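Probable molybdenum cofactor guanylyltransferase (Aquifex aeolicus, PDB 2E8B) probably transfers the GMP moiety of GTP to Mo-molybdopterin, forming Mo-molybdopterin guanine dinucleotide and releasing diphosphate. Local coordinates at residues N15-L20 and S52-V57; L107-K112 and L178-L183; E120-P125 and V138-K143; V126-T131 and V167-V172. All blocks are in the same frame, centred on the assembly; numbering follows the deposited sequence.

Contact 1: N15-L20 and S52-V57; sequences NTCYVL and SVFKEV
Cys17 N donates to Glu56 O in a bond of 3.0 Å, with the donor lying in the plane of the carbonyl. One step earlier, Glu56 N reaches Asn15 O at 3.1 Å, and the angle of 165° at the hydrogen makes this the straighter bond. Both backbone polar atoms of Glu56 are therefore used on N15-L20. With Thr16 beside Glu56 and Cys17 beside Val57, the pattern is that of a parallel ladder at its start. A CA-H...O contact, Thr16 CA to Glu56 O at 3.2 Å, adds to it.

Phe54 packs closely on this ladder. Cys17 CB stands over one face of its ring, 3.3 Å from Phe54 CD2, while Val53 CG1 covers the centre of the opposite face, so the ring is held between the two. The sulfur is anti to the backbone N (chi1 177°) and approaches the ring obliquely: Cys17 SG is 4.6 Å from the Phe54 centroid and 43° off the normal, a sulfur-aromatic contact. At the solvent side, Asn15 and Lys55 run side by side in the same direction, OD1 of Asn15 being 3.4 Å from CD of Lys55.

The pair closes the beta-alpha-beta unit of strand 16-22, helix 32-51 and strand 56-61, whose first strand carries Leu20 of the predicted GTP site. Helix 32-51 packs on Val19 through Ile43 and on Val57 through Tyr47 and Ala50. Strand 99-104 pairs with strand 16-22 as well, and Val115 and Leu119 of helix 112-120 press on Phe54.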
loop_
_atom_site.group_PDB
_atom_site.type_symbol
_atom_site.label_atom_id
_atom_site.label_comp_id
_atom_site.label_asym_id
_atom_site.label_seq_id
_atom_site.Cartn_x
_atom_site.Cartn_y
_atom_site.Cartn_z
ATOM N N ASN A 15 9.599 -7.726 6.896
ATOM C CA ASN A 15 9.402 -8.934 6.104
ATOM C C ASN A 15 7.998 -9.107 5.539
ATOM O O ASN A 15 7.754 -10.034 4.765
ATOM C CB ASN A 15 9.742 -10.166 6.947
ATOM C CG ASN A 15 11.173 -10.160 7.440
ATOM O OD1 ASN A 15 12.113 -10.138 6.647
ATOM N ND2 ASN A 15 11.344 -10.184 8.757
ATOM N N THR A 16 7.072 -8.228 5.914
ATOM C CA THR A 16 5.704 -8.357 5.424
ATOM C C THR A 16 5.199 -7.106 4.713
ATOM O O THR A 16 5.578 -5.983 5.049
ATOM C CB THR A 16 4.742 -8.714 6.577
ATOM O OG1 THR A 16 4.510 -7.560 7.390
ATOM C CG2 THR A 16 5.353 -9.803 7.449
ATOM N N CYS A 17 4.340 -7.315 3.721
ATOM C CA CYS A 17 3.778 -6.222 2.941
ATOM C C CYS A 17 2.283 -6.418 2.723
ATOM O O CYS A 17 1.814 -7.541 2.517
ATOM C CB CYS A 17 4.485 -6.140 1.586
ATOM S SG CYS A 17 3.884 -4.878 0.421
ATOM N N TYR A 18 1.545 -5.315 2.758
ATOM C CA TYR A 18 0.108 -5.340 2.544
ATOM C C TYR A 18 -0.208 -4.567 1.279
ATOM O O TYR A 18 0.125 -3.394 1.169
ATOM C CB TYR A 18 -0.607 -4.705 3.730
ATOM C CG TYR A 18 -0.492 -5.541 4.967
ATOM C CD1 TYR A 18 0.616 -5.427 5.796
ATOM C CD2 TYR A 18 -1.457 -6.501 5.272
ATOM C CE1 TYR A 18 0.774 -6.250 6.898
ATOM C CE2 TYR A 18 -1.315 -7.333 6.377
ATOM C CZ TYR A 18 -0.193 -7.200 7.183
ATOM O OH TYR A 18 -0.032 -8.012 8.272
ATOM N N VAL A 19 -0.827 -5.246 0.319
ATOM C CA VAL A 19 -1.204 -4.627 -0.942
ATOM C C VAL A 19 -2.669 -4.245 -0.812
ATOM O O VAL A 19 -3.530 -5.108 -0.628
ATOM C CB VAL A 19 -1.015 -5.606 -2.121
ATOM C CG1 VAL A 19 -1.522 -4.979 -3.408
ATOM C CG2 VAL A 19 0.453 -5.978 -2.253
ATOM N N LEU A 20 -2.945 -2.948 -0.896
ATOM C CA LEU A 20 -4.305 -2.439 -0.752
ATOM C C LEU A 20 -5.110 -2.522 -2.045
ATOM O O LEU A 20 -4.799 -1.846 -3.022
ATOM C CB LEU A 20 -4.264 -0.989 -0.249
ATOM C CG LEU A 20 -3.412 -0.761 1.001
ATOM C CD1 LEU A 20 -3.521 0.690 1.458
ATOM C CD2 LEU A 20 -3.880 -1.692 2.112
ATOM N N SER A 52 8.558 -10.525 -4.512
ATOM C CA SER A 52 9.974 -10.642 -4.855
ATOM C C SER A 52 10.842 -9.976 -3.793
ATOM O O SER A 52 12.053 -10.184 -3.748
ATOM C CB SER A 52 10.265 -10.019 -6.230
ATOM O OG SER A 52 10.222 -8.599 -6.217
ATOM N N VAL A 53 10.207 -9.196 -2.927
ATOM C CA VAL A 53 10.913 -8.488 -1.864
ATOM C C VAL A 53 10.600 -8.971 -0.443
ATOM O O VAL A 53 11.487 -8.992 0.416
ATOM C CB VAL A 53 10.611 -6.969 -1.930
ATOM C CG1 VAL A 53 11.188 -6.257 -0.711
ATOM C CG2 VAL A 53 11.189 -6.382 -3.207
ATOM N N PHE A 54 9.354 -9.364 -0.193
ATOM C CA PHE A 54 8.945 -9.784 1.147
ATOM C C PHE A 54 8.616 -11.262 1.334
ATOM O O PHE A 54 8.132 -11.926 0.418
ATOM C CB PHE A 54 7.741 -8.950 1.577
ATOM C CG PHE A 54 7.978 -7.465 1.503
ATOM C CD1 PHE A 54 8.705 -6.813 2.493
ATOM C CD2 PHE A 54 7.492 -6.725 0.427
ATOM C CE1 PHE A 54 8.945 -5.439 2.417
ATOM C CE2 PHE A 54 7.724 -5.356 0.338
ATOM C CZ PHE A 54 8.454 -4.710 1.338
ATOM N N LYS A 55 8.863 -11.757 2.544
ATOM C CA LYS A 55 8.595 -13.150 2.892
ATOM C C LYS A 55 7.091 -13.410 2.877
ATOM O O LYS A 55 6.639 -14.483 2.477
ATOM C CB LYS A 55 9.158 -13.460 4.282
ATOM C CG LYS A 55 10.630 -13.103 4.432
ATOM C CD LYS A 55 11.150 -13.315 5.852
ATOM C CE LYS A 55 11.189 -14.787 6.226
ATOM N NZ LYS A 55 11.905 -15.011 7.516
ATOM N N GLU A 56 6.320 -12.421 3.315
ATOM C CA GLU A 56 4.869 -12.550 3.343
ATOM C C GLU A 56 4.194 -11.325 2.740
ATOM O O GLU A 56 4.568 -10.189 3.035
ATOM C CB GLU A 56 4.382 -12.755 4.777
ATOM C CG GLU A 56 5.013 -13.957 5.464
ATOM C CD GLU A 56 4.351 -14.292 6.783
ATOM O OE1 GLU A 56 4.237 -13.389 7.640
ATOM O OE2 GLU A 56 3.951 -15.463 6.964
ATOM N N VAL A 57 3.207 -11.571 1.886
ATOM C CA VAL A 57 2.457 -10.505 1.232
ATOM C C VAL A 57 0.972 -10.810 1.341
ATOM O O VAL A 57 0.534 -11.910 1.017
ATOM C CB VAL A 57 2.821 -10.395 -0.263
ATOM C CG1 VAL A 57 2.070 -9.239 -0.899
ATOM C CG2 VAL A 57 4.317 -10.203 -0.422
#

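Contact 2: L107-K112 and L178-L183; sequences LPLMKK and LRYTLL
Met110 and Thr181 bring the two backbones together, their CA atoms 4.5 Å apart. L107-K112 makes a type I turn from Leu107 to Met110, closed by a weak bond, and L178-L183 winds through a short 3-10 turn at 180-182. A water joins the two backbones: it accepts from Leu109 N at 2.8 Å and donates to both Thr181 O and Leu183 O, three bonds that tie the turn to the 3-10 segment and to the residue after it.

Among the side chains, Thr181 CB presses on the turn, 3.4 Å from Leu109 O. Leu109 crosses Tyr180 at about a right angle, with Leu109 CD1 at the ring edge, 3.8 Å from Tyr180 CD2. Thr181 CG2 lies over one face of the Tyr180 ring, offset toward its rim. A second water links Lys111 NZ, at 2.7 Å, to the Tyr180 hydroxyl. Met110 is bent, and its chi3 of 56° turns CE to a point 4.0 Å from Leu182 CD2, the two chains lying side by side. Pro108 CD rests 3.3 Å from Leu183 O.

The contact joins the loop after strand 99-104, just beyond Asp106 of the predicted magnesium site, to the loop that follows strand 170-173. Lys111 is the N-cap position of helix 112-120, which touches Met110 through Val115 and Leu178 through Thr114; Arg45 of helix 32-51 bonds to Pro108 O.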
loop_
_atom_site.group_PDB
_atom_site.type_symbol
_atom_site.label_atom_id
_atom_site.label_comp_id
_atom_site.label_asym_id
_atom_site.label_seq_id
_atom_site.Cartn_x
_atom_site.Cartn_y
_atom_site.Cartn_z
ATOM N N LEU A 107 -0.664 0.674 -8.914
ATOM C CA LEU A 107 0.565 1.252 -9.459
ATOM C C LEU A 107 1.121 0.335 -10.548
ATOM O O LEU A 107 1.929 -0.553 -10.282
ATOM C CB LEU A 107 1.572 1.437 -8.326
ATOM C CG LEU A 107 1.024 2.390 -7.253
ATOM C CD1 LEU A 107 1.876 2.319 -5.994
ATOM C CD2 LEU A 107 0.982 3.810 -7.801
ATOM N N PRO A 108 0.706 0.572 -11.804
ATOM C CA PRO A 108 1.102 -0.196 -12.986
ATOM C C PRO A 108 2.580 -0.269 -13.339
ATOM O O PRO A 108 2.999 -1.182 -14.051
ATOM C CB PRO A 108 0.273 0.444 -14.096
ATOM C CG PRO A 108 0.235 1.876 -13.685
ATOM C CD PRO A 108 -0.038 1.783 -12.194
ATOM N N LEU A 109 3.373 0.678 -12.848
ATOM C CA LEU A 109 4.796 0.696 -13.164
ATOM C C LEU A 109 5.732 0.425 -11.987
ATOM O O LEU A 109 6.950 0.576 -12.113
ATOM C CB LEU A 109 5.150 2.036 -13.810
ATOM C CG LEU A 109 4.444 2.258 -15.149
ATOM C CD1 LEU A 109 4.657 3.685 -15.619
ATOM C CD2 LEU A 109 4.975 1.266 -16.173
ATOM N N MET A 110 5.177 0.009 -10.854
ATOM C CA MET A 110 5.999 -0.269 -9.678
ATOM C C MET A 110 7.095 -1.291 -9.966
ATOM O O MET A 110 6.896 -2.260 -10.702
ATOM C CB MET A 110 5.124 -0.756 -8.512
ATOM C CG MET A 110 5.871 -1.021 -7.197
ATOM S SD MET A 110 6.828 0.391 -6.521
ATOM C CE MET A 110 5.552 1.651 -6.399
ATOM N N LYS A 111 8.267 -1.038 -9.398
ATOM C CA LYS A 111 9.418 -1.916 -9.548
ATOM C C LYS A 111 9.980 -2.188 -8.168
ATOM O O LYS A 111 9.872 -1.360 -7.269
ATOM C CB LYS A 111 10.501 -1.265 -10.409
ATOM C CG LYS A 111 10.269 -1.380 -11.899
ATOM C CD LYS A 111 11.565 -1.158 -12.665
ATOM C CE LYS A 111 11.400 -1.534 -14.133
ATOM N NZ LYS A 111 12.687 -1.478 -14.883
ATOM N N LYS A 112 10.584 -3.354 -8.004
ATOM C CA LYS A 112 11.145 -3.727 -6.720
ATOM C C LYS A 112 12.173 -2.721 -6.214
ATOM O O LYS A 112 12.248 -2.469 -5.015
ATOM C CB LYS A 112 11.782 -5.110 -6.822
ATOM C CG LYS A 112 12.970 -5.175 -7.765
ATOM C CD LYS A 112 13.475 -6.600 -7.923
ATOM C CE LYS A 112 13.866 -7.196 -6.586
ATOM N NZ LYS A 112 14.475 -8.551 -6.738
ATOM N N LEU A 178 13.336 6.586 -10.836
ATOM C CA LEU A 178 12.333 5.694 -10.267
ATOM C C LEU A 178 11.012 6.421 -10.056
ATOM O O LEU A 178 10.027 5.822 -9.636
ATOM C CB LEU A 178 12.807 5.120 -8.926
ATOM C CG LEU A 178 13.930 4.083 -8.968
ATOM C CD1 LEU A 178 14.229 3.605 -7.556
ATOM C CD2 LEU A 178 13.519 2.915 -9.850
ATOM N N ARG A 179 10.980 7.715 -10.352
ATOM C CA ARG A 179 9.751 8.470 -10.146
ATOM C C ARG A 179 8.583 7.960 -10.980
ATOM O O ARG A 179 7.441 7.961 -10.521
ATOM C CB ARG A 179 9.998 9.955 -10.416
ATOM C CG ARG A 179 10.792 10.639 -9.299
ATOM C CD ARG A 179 11.444 11.925 -9.765
ATOM N NE ARG A 179 10.490 12.921 -10.245
ATOM C CZ ARG A 179 9.926 13.855 -9.485
ATOM N NH1 ARG A 179 10.211 13.936 -8.193
ATOM N NH2 ARG A 179 9.083 14.725 -10.026
ATOM N N TYR A 180 8.865 7.503 -12.195
ATOM C CA TYR A 180 7.801 7.007 -13.063
ATOM C C TYR A 180 7.147 5.740 -12.512
ATOM O O TYR A 180 6.021 5.408 -12.884
ATOM C CB TYR A 180 8.351 6.743 -14.472
ATOM C CG TYR A 180 9.075 5.425 -14.623
ATOM C CD1 TYR A 180 10.402 5.285 -14.223
ATOM C CD2 TYR A 180 8.427 4.308 -15.157
ATOM C CE1 TYR A 180 11.068 4.068 -14.348
ATOM C CE2 TYR A 180 9.085 3.089 -15.288
ATOM C CZ TYR A 180 10.405 2.975 -14.880
ATOM O OH TYR A 180 11.067 1.777 -15.004
ATOM N N THR A 181 7.840 5.044 -11.615
ATOM C CA THR A 181 7.301 3.811 -11.055
ATOM C C THR A 181 6.132 4.070 -10.114
ATOM O O THR A 181 5.474 3.132 -9.667
ATOM C CB THR A 181 8.381 3.010 -10.283
ATOM O OG1 THR A 181 8.761 3.721 -9.099
ATOM C CG2 THR A 181 9.610 2.793 -11.162
ATOM N N LEU A 182 5.867 5.339 -9.826
ATOM C CA LEU A 182 4.775 5.707 -8.925
ATOM C C LEU A 182 3.557 6.289 -9.638
ATOM O O LEU A 182 2.614 6.755 -8.997
ATOM C CB LEU A 182 5.292 6.704 -7.879
ATOM C CG LEU A 182 6.154 6.041 -6.797
ATOM C CD1 LEU A 182 7.190 7.008 -6.263
ATOM C CD2 LEU A 182 5.252 5.540 -5.682
ATOM N N LEU A 183 3.570 6.261 -10.966
ATOM C CA LEU A 183 2.446 6.798 -11.728
ATOM C C LEU A 183 1.231 5.874 -11.650
ATOM O O LEU A 183 1.355 4.691 -11.336
ATOM C CB LEU A 183 2.850 6.993 -13.192
ATOM C CG LEU A 183 3.948 8.022 -13.479
ATOM C CD1 LEU A 183 4.347 7.960 -14.945
ATOM C CD2 LEU A 183 3.447 9.410 -13.119
HETATM O O HOH W 1 3.011 2.754 -11.012
HETATM O O HOH W 2 13.332 1.009 -13.988
#

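Contact 3: E120-P125 and V138-K143; sequences ENFKEP and VGVYSK
Val140 CG1 lies over one face of the Phe122 ring, 3.6 Å from its centroid and only 17° off the normal, a clear CH-pi contact. It sits a little toward the rim, nearest to Phe122 CE1 at 3.5 Å. The two side chains cross at about a right angle, and Phe122 CG, anti to its backbone N (chi1 169°), starts the ring on its way over the valine. At the other end the backbones meet: Ser142 N gives a weak bond to Pro125 O, 3.2 Å long and bent to 125° at the hydrogen. Ser142 CB touches that same Pro125 O at 3.3 Å.

Around these groups lies a second shell of bonds. A cis peptide precedes Pro125 and shapes the chain where its carbonyl meets Ser142, whose hydroxyl is bonded to Glu98 and to Lys144 N. Lys123 N, one residue after the phenylalanine, is bonded to Ser127 OG, and the side chains of Ser127 and Asn99 also touch that of Phe122. An alanine in place of Phe122 would probably strip Val140 CG1 of its aromatic cover and open a gap beside Ser127 and Asn99.

E120-P125 is the link from helix 112-120 to strand 126-130, and it packs on strand 140-142. That strand pairs antiparallel with both 99-104 and 126-130, while Tyr141 packs against Leu88 and Leu92 of helix 84-94.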
loop_
_atom_site.group_PDB
_atom_site.type_symbol
_atom_site.label_atom_id
_atom_site.label_comp_id
_atom_site.label_asym_id
_atom_site.label_seq_id
_atom_site.Cartn_x
_atom_site.Cartn_y
_atom_site.Cartn_z
ATOM N N GLU A 120 15.439 0.841 2.485
ATOM C CA GLU A 120 16.779 1.262 2.883
ATOM C C GLU A 120 16.743 2.573 3.660
ATOM O O GLU A 120 17.536 2.779 4.576
ATOM C CB GLU A 120 17.672 1.423 1.644
ATOM C CG GLU A 120 19.106 1.851 1.956
ATOM C CD GLU A 120 19.955 2.048 0.706
ATOM O OE1 GLU A 120 19.907 1.181 -0.194
ATOM O OE2 GLU A 120 20.688 3.061 0.631
ATOM N N ASN A 121 15.809 3.446 3.295
ATOM C CA ASN A 121 15.683 4.753 3.932
ATOM C C ASN A 121 14.587 4.856 4.989
ATOM O O ASN A 121 14.205 5.960 5.386
ATOM C CB ASN A 121 15.450 5.813 2.856
ATOM C CG ASN A 121 16.684 6.065 2.029
ATOM O OD1 ASN A 121 17.600 6.759 2.467
ATOM N ND2 ASN A 121 16.731 5.486 0.834
ATOM N N PHE A 122 14.099 3.718 5.466
ATOM C CA PHE A 122 13.045 3.734 6.470
ATOM C C PHE A 122 13.466 4.329 7.814
ATOM O O PHE A 122 14.558 4.065 8.315
ATOM C CB PHE A 122 12.503 2.321 6.706
ATOM C CG PHE A 122 11.605 2.213 7.906
ATOM C CD1 PHE A 122 10.466 3.010 8.013
ATOM C CD2 PHE A 122 11.908 1.338 8.946
ATOM C CE1 PHE A 122 9.644 2.940 9.143
ATOM C CE2 PHE A 122 11.093 1.262 10.075
ATOM C CZ PHE A 122 9.958 2.066 10.173
ATOM N N LYS A 123 12.573 5.137 8.377
ATOM C CA LYS A 123 12.747 5.772 9.681
ATOM C C LYS A 123 11.366 5.855 10.332
ATOM O O LYS A 123 10.381 6.193 9.674
ATOM C CB LYS A 123 13.333 7.180 9.525
ATOM C CG LYS A 123 14.806 7.179 9.158
ATOM C CD LYS A 123 15.315 8.578 8.837
ATOM C CE LYS A 123 16.831 8.582 8.651
ATOM N NZ LYS A 123 17.510 8.267 9.939
ATOM N N GLU A 124 11.296 5.540 11.620
ATOM C CA GLU A 124 10.038 5.582 12.357
ATOM C C GLU A 124 9.479 7.005 12.435
ATOM O O GLU A 124 10.229 7.974 12.362
ATOM C CB GLU A 124 10.252 5.026 13.766
ATOM C CG GLU A 124 10.600 3.542 13.791
ATOM C CD GLU A 124 10.893 3.033 15.190
ATOM O OE1 GLU A 124 10.026 3.192 16.075
ATOM O OE2 GLU A 124 11.989 2.475 15.405
ATOM N N PRO A 125 8.149 7.150 12.587
ATOM C CA PRO A 125 7.166 6.070 12.686
ATOM C C PRO A 125 6.613 5.643 11.329
ATOM O O PRO A 125 6.007 4.582 11.209
ATOM C CB PRO A 125 6.086 6.679 13.572
ATOM C CG PRO A 125 6.057 8.086 13.097
ATOM C CD PRO A 125 7.532 8.440 12.951
ATOM N N VAL A 138 2.607 4.089 -0.250
ATOM C CA VAL A 138 3.844 3.450 -0.692
ATOM C C VAL A 138 4.868 3.768 0.391
ATOM O O VAL A 138 5.538 4.803 0.363
ATOM C CB VAL A 138 4.359 3.981 -2.053
ATOM C CG1 VAL A 138 5.689 3.312 -2.397
ATOM C CG2 VAL A 138 3.340 3.689 -3.156
ATOM N N GLY A 139 4.960 2.885 1.376
ATOM C CA GLY A 139 5.903 3.125 2.448
ATOM C C GLY A 139 5.827 2.117 3.570
ATOM O O GLY A 139 5.126 1.109 3.485
ATOM N N VAL A 140 6.564 2.405 4.636
ATOM C CA VAL A 140 6.595 1.543 5.801
ATOM C C VAL A 140 5.862 2.249 6.923
ATOM O O VAL A 140 6.138 3.415 7.217
ATOM C CB VAL A 140 8.043 1.249 6.243
ATOM C CG1 VAL A 140 8.049 0.343 7.476
ATOM C CG2 VAL A 140 8.796 0.577 5.103
ATOM N N TYR A 141 4.919 1.534 7.526
ATOM C CA TYR A 141 4.116 2.049 8.633
ATOM C C TYR A 141 4.343 1.216 9.880
ATOM O O TYR A 141 4.497 -0.004 9.799
ATOM C CB TYR A 141 2.623 1.995 8.299
ATOM C CG TYR A 141 2.137 3.116 7.416
ATOM C CD1 TYR A 141 2.398 3.124 6.044
ATOM C CD2 TYR A 141 1.425 4.183 7.960
ATOM C CE1 TYR A 141 1.957 4.175 5.230
ATOM C CE2 TYR A 141 0.984 5.235 7.162
ATOM C CZ TYR A 141 1.252 5.227 5.805
ATOM O OH TYR A 141 0.828 6.290 5.045
ATOM N N SER A 142 4.339 1.882 11.032
ATOM C CA SER A 142 4.528 1.226 12.320
ATOM C C SER A 142 3.198 0.805 12.935
ATOM O O SER A 142 2.224 1.554 12.914
ATOM C CB SER A 142 5.247 2.166 13.291
ATOM O OG SER A 142 5.271 1.618 14.597
ATOM N N LYS A 143 3.165 -0.398 13.496
ATOM C CA LYS A 143 1.952 -0.902 14.120
ATOM C C LYS A 143 1.577 -0.027 15.317
ATOM O O LYS A 143 0.416 0.026 15.721
ATOM C CB LYS A 143 2.162 -2.348 14.578
ATOM C CG LYS A 143 0.891 -3.051 15.006
ATOM C CD LYS A 143 1.181 -4.460 15.489
ATOM C CE LYS A 143 -0.089 -5.143 15.968
ATOM N NZ LYS A 143 -1.064 -5.352 14.864
#

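Contact 4: V126-T131 and V167-V172; sequences VSVAKT and VGYNEV
Tyr169 presents its ring obliquely to Val128, whose CG2 is 4.1 Å from Tyr169 CD2. Leu134 and Leu164 also touch this tyrosine. The amide of Asn170 is the second flat group: its ND2 makes a weak bond of 3.2 Å to Val126 O, while its stronger partner is Glu124 O. The setting is a parallel beta ladder in which strand 170-173 pairs with strand 126-130 of the mixed sheet, twisted so that the short strands differ by 39° in direction.

Four backbone bonds define the register, with Ser127 opposite Asn170, Val128 opposite Glu171 and Ala129 opposite Val172. Asn170 N reaches Val126 O at 2.8 Å, so that carbonyl receives both the main-chain and side-chain N-H of one residue. Val128 N points at Asn170 O almost along the C=O axis, 3.0 Å away. Val172 N then donates to Val128 O, and Lys130 N to Val172 O at 2.9 Å with the donor above the carbonyl plane. Ser127 and Val172 share a face of the sheet, Ser127 CB lying 4.1 Å from Val172 CG2.

Glu171, on the face of Val128, and Lys130 cross obliquely. Lys130 NZ and Glu171 OE2 form a salt bridge at 2.6 Å, the lysine chain being folded, with chi4 of -62° turning NZ back toward the acid. A leucine in place of Lys130 would probably leave the Glu171 carboxylate without its charged mate. Lys130 NZ meets Glu171 OE2 on the syn side, 31° out of the carboxylate plane.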
loop_
_atom_site.group_PDB
_atom_site.type_symbol
_atom_site.label_atom_id
_atom_site.label_comp_id
_atom_site.label_asym_id
_atom_site.label_seq_id
_atom_site.Cartn_x
_atom_site.Cartn_y
_atom_site.Cartn_z
ATOM N N VAL A 126 6.822 6.486 10.324
ATOM C CA VAL A 126 6.353 6.226 8.965
ATOM C C VAL A 126 7.311 6.839 7.954
ATOM O O VAL A 126 7.831 7.930 8.165
ATOM C CB VAL A 126 4.972 6.864 8.710
ATOM C CG1 VAL A 126 4.495 6.522 7.301
ATOM C CG2 VAL A 126 3.983 6.405 9.746
ATOM N N SER A 127 7.543 6.127 6.858
ATOM C CA SER A 127 8.391 6.623 5.781
ATOM C C SER A 127 7.627 6.325 4.505
ATOM O O SER A 127 7.323 5.169 4.211
ATOM C CB SER A 127 9.746 5.910 5.762
ATOM O OG SER A 127 10.561 6.363 6.831
ATOM N N VAL A 128 7.294 7.372 3.764
ATOM C CA VAL A 128 6.547 7.197 2.532
ATOM C C VAL A 128 7.257 7.833 1.356
ATOM O O VAL A 128 7.997 8.811 1.505
ATOM C CB VAL A 128 5.134 7.798 2.643
ATOM C CG1 VAL A 128 4.241 6.888 3.475
ATOM C CG2 VAL A 128 5.212 9.175 3.269
ATOM N N ALA A 129 7.019 7.265 0.181
ATOM C CA ALA A 129 7.621 7.745 -1.054
ATOM C C ALA A 129 7.140 9.143 -1.423
ATOM O O ALA A 129 5.970 9.472 -1.255
ATOM C CB ALA A 129 7.307 6.767 -2.188
ATOM N N LYS A 130 8.054 9.958 -1.938
ATOM C CA LYS A 130 7.729 11.319 -2.332
ATOM C C LYS A 130 8.321 11.703 -3.682
ATOM O O LYS A 130 9.537 11.692 -3.871
ATOM C CB LYS A 130 8.219 12.307 -1.261
ATOM C CG LYS A 130 8.015 13.781 -1.599
ATOM C CD LYS A 130 6.543 14.146 -1.664
ATOM C CE LYS A 130 6.345 15.621 -1.990
ATOM N NZ LYS A 130 6.925 16.520 -0.951
ATOM N N THR A 131 7.438 12.006 -4.629
ATOM C CA THR A 131 7.840 12.467 -5.952
ATOM C C THR A 131 7.251 13.866 -5.919
ATOM O O THR A 131 7.481 14.599 -4.960
ATOM C CB THR A 131 7.176 11.659 -7.085
ATOM O OG1 THR A 131 5.752 11.749 -6.971
ATOM C CG2 THR A 131 7.597 10.203 -7.025
ATOM N N VAL A 167 0.800 12.121 13.569
ATOM C CA VAL A 167 1.813 11.189 14.052
ATOM C C VAL A 167 3.242 11.492 13.617
ATOM O O VAL A 167 4.196 11.033 14.252
ATOM C CB VAL A 167 1.469 9.745 13.629
ATOM C CG1 VAL A 167 0.075 9.385 14.115
ATOM C CG2 VAL A 167 1.553 9.608 12.117
ATOM N N GLY A 168 3.384 12.266 12.546
ATOM C CA GLY A 168 4.701 12.594 12.032
ATOM C C GLY A 168 5.097 11.588 10.964
ATOM O O GLY A 168 4.697 10.426 11.025
ATOM N N TYR A 169 5.873 12.020 9.981
ATOM C CA TYR A 169 6.287 11.113 8.920
ATOM C C TYR A 169 7.546 11.583 8.226
ATOM O O TYR A 169 7.911 12.764 8.283
ATOM C CB TYR A 169 5.157 10.941 7.900
ATOM C CG TYR A 169 4.834 12.185 7.103
ATOM C CD1 TYR A 169 3.980 13.161 7.617
ATOM C CD2 TYR A 169 5.361 12.379 5.822
ATOM C CE1 TYR A 169 3.652 14.295 6.878
ATOM C CE2 TYR A 169 5.036 13.508 5.077
ATOM C CZ TYR A 169 4.182 14.458 5.607
ATOM O OH TYR A 169 3.841 15.568 4.867
ATOM N N ASN A 170 8.217 10.642 7.574
ATOM C CA ASN A 170 9.445 10.932 6.856
ATOM C C ASN A 170 9.244 10.735 5.360
ATOM O O ASN A 170 8.685 9.723 4.936
ATOM C CB ASN A 170 10.555 10.003 7.344
ATOM C CG ASN A 170 10.813 10.146 8.827
ATOM O OD1 ASN A 170 11.362 11.150 9.275
ATOM N ND2 ASN A 170 10.403 9.148 9.601
ATOM N N GLU A 171 9.690 11.704 4.567
ATOM C CA GLU A 171 9.577 11.600 3.118
ATOM C C GLU A 171 10.821 10.931 2.564
ATOM O O GLU A 171 11.943 11.245 2.971
ATOM C CB GLU A 171 9.491 12.971 2.448
ATOM C CG GLU A 171 8.226 13.768 2.657
ATOM C CD GLU A 171 8.206 15.000 1.759
ATOM O OE1 GLU A 171 9.301 15.493 1.392
ATOM O OE2 GLU A 171 7.106 15.481 1.425
ATOM N N VAL A 172 10.627 10.009 1.635
ATOM C CA VAL A 172 11.758 9.366 0.990
ATOM C C VAL A 172 11.709 9.925 -0.423
ATOM O O VAL A 172 10.836 9.563 -1.206
ATOM C CB VAL A 172 11.606 7.831 0.962
ATOM C CG1 VAL A 172 12.783 7.210 0.224
ATOM C CG2 VAL A 172 11.540 7.286 2.376
#

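Contacts 1 and 3 are mainly buried, whereas contacts 2 and 4 are partly open to solvent. Contacts 1, 3 and 4 all reach the mixed sheet: contacts 1 and 4 are parallel ladders, the first flanked by aromatic and aliphatic packing, the second by a salt bridge at its edge. Contact 3 depends on one ring face and a weak backbone bond. Contact 2, formed by loops, combines apolar packing with bridging waters. Contacts 3 and 4 are neighbours, with centres about 7 Å apart, their strands 140-142 and 126-130 being neighbours in the sheet. Contact 2 meets both, through Leu107 and Leu182 on Val138 and through Leu182 on Thr131, and encloses them along the chain.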